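Long-range contact in anti sigma factor FlgM (Aquifex aeolicus, PDB 1RP3), which binds the flagellar sigma factor sigma-28 (FliA) as its anti-sigma factor, probably keeping it in an inactive conformation: residues L13-T17 and E34-L39. Residues are numbered along the deposited sequence.
Sequences LLLET and EDKVTL
A helical hairpin brings the C-terminal part of helix 5-14 of FlgM against helix 31-46, across a connection of which residues 18-27 are not modelled. Leu13 and Leu14 are helical (phi/psi near -65/-45); the chain leaves through a type I beta turn from Leu14 to Thr17, its backbone bond from Thr17 N to Leu14 O weak at 3.3 Å. Residues 34-39 form regular alpha-helix. The backbones come nearest at Leu14 and Asp35, with CA atoms 6.2 Å apart.

Leu14 fills the interface. Its CA-CB bond points sideways, but chi1 of -143°, between wells, and chi2 of 50° (p) swing both methyls to the partner helix: CD1 lies 3.8 Å from Thr38 CG2 and 3.8 Å from Asp35 OD1, while CD2 meets Leu39 CD2 at 3.8 Å. Leu39 (mt) and Thr38, both buried, face it. With chi1 at m, Thr38 turns OG1 back to Glu34 O, a 3.1 Å hydrogen bond within its own helix that leaves CG2 facing Leu14 and, at 4.3 Å, Leu13 CB. Leu14 also packs on Ile54 of the sigma-28 chain and Leu39 on Ser47 of that chain; the hairpin is thus part of the sigma/anti-sigma interface.

Glu34 only brushes the turn, its OE1 4.0 Å from Thr17 CG2. Beside the apolar packing lies a polar pair. The CA-CB bond of Asp35 points sideways, and chi1 at m brings OD1 within reach of Thr17 (chi1 p), whose single hydroxyl proton has two possible acceptors: from Thr17 OG1, Leu14 O is 2.9 Å away and Asp35 OD1 3.2 Å.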
# COMPACT_ATOMS: atom_id res chain seq x y z
N LEU B 13 10.06 -22.94 13.40
CA LEU B 13 8.93 -23.18 14.32
C LEU B 13 7.62 -23.09 13.56
O LEU B 13 6.70 -23.87 13.79
CB LEU B 13 8.91 -22.15 15.46
CG LEU B 13 10.11 -22.11 16.41
CD1 LEU B 13 9.76 -21.22 17.59
CD2 LEU B 13 10.43 -23.52 16.90
N LEU B 14 7.57 -22.14 12.64
CA LEU B 14 6.40 -21.89 11.81
C LEU B 14 6.10 -23.08 10.90
O LEU B 14 4.97 -23.57 10.88
CB LEU B 14 6.66 -20.65 10.97
CG LEU B 14 5.51 -19.68 10.71
CD1 LEU B 14 4.82 -19.33 12.01
CD2 LEU B 14 6.08 -18.45 10.03
N LEU B 15 7.11 -23.52 10.16
CA LEU B 15 6.98 -24.64 9.22
C LEU B 15 6.87 -26.01 9.87
O LEU B 15 6.69 -27.01 9.17
CB LEU B 15 8.13 -24.62 8.20
CG LEU B 15 7.99 -23.69 6.99
CD1 LEU B 15 7.71 -22.27 7.43
CD2 LEU B 15 9.25 -23.75 6.15
N GLU B 16 7.02 -26.07 11.19
CA GLU B 16 6.88 -27.34 11.91
C GLU B 16 5.42 -27.61 12.32
O GLU B 16 5.09 -28.71 12.75
CB GLU B 16 7.77 -27.34 13.13
N THR B 17 4.57 -26.58 12.21
CA THR B 17 3.15 -26.70 12.54
C THR B 17 2.34 -26.72 11.24
O THR B 17 1.13 -26.87 11.25
CB THR B 17 2.64 -25.52 13.42
OG1 THR B 17 2.88 -24.28 12.74
CG2 THR B 17 3.33 -25.49 14.78
N GLU B 34 0.07 -20.32 18.59
CA GLU B 34 1.52 -20.31 18.58
C GLU B 34 2.08 -19.48 17.42
O GLU B 34 3.01 -18.69 17.60
CB GLU B 34 2.06 -21.73 18.46
CG GLU B 34 2.34 -22.42 19.78
CD GLU B 34 3.18 -23.69 19.61
OE1 GLU B 34 3.70 -23.94 18.50
OE2 GLU B 34 3.31 -24.44 20.59
N ASP B 35 1.51 -19.67 16.24
CA ASP B 35 1.95 -18.97 15.05
C ASP B 35 1.80 -17.46 15.13
O ASP B 35 2.66 -16.72 14.64
CB ASP B 35 1.27 -19.55 13.81
CG ASP B 35 1.67 -21.00 13.54
OD1 ASP B 35 2.59 -21.51 14.22
OD2 ASP B 35 1.07 -21.62 12.64
N LYS B 36 0.74 -17.01 15.78
CA LYS B 36 0.52 -15.58 15.94
C LYS B 36 1.73 -14.98 16.65
O LYS B 36 2.24 -13.94 16.24
CB LYS B 36 -0.74 -15.30 16.72
N VAL B 37 2.24 -15.66 17.68
CA VAL B 37 3.41 -15.18 18.40
C VAL B 37 4.68 -15.29 17.57
O VAL B 37 5.50 -14.37 17.53
CB VAL B 37 3.58 -15.92 19.76
CG1 VAL B 37 4.98 -15.70 20.35
CG2 VAL B 37 2.54 -15.44 20.73
N THR B 38 4.86 -16.43 16.92
CA THR B 38 6.04 -16.63 16.08
C THR B 38 6.08 -15.57 14.97
O THR B 38 7.12 -14.97 14.73
CB THR B 38 6.02 -18.04 15.48
OG1 THR B 38 5.94 -19.00 16.54
CG2 THR B 38 7.27 -18.29 14.68
N LEU B 39 4.93 -15.33 14.33
CA LEU B 39 4.83 -14.34 13.26
C LEU B 39 5.18 -12.96 13.79
O LEU B 39 5.90 -12.19 13.13
CB LEU B 39 3.43 -14.34 12.65
CG LEU B 39 3.17 -15.54 11.71
CD1 LEU B 39 1.67 -15.73 11.43
CD2 LEU B 39 3.94 -15.35 10.43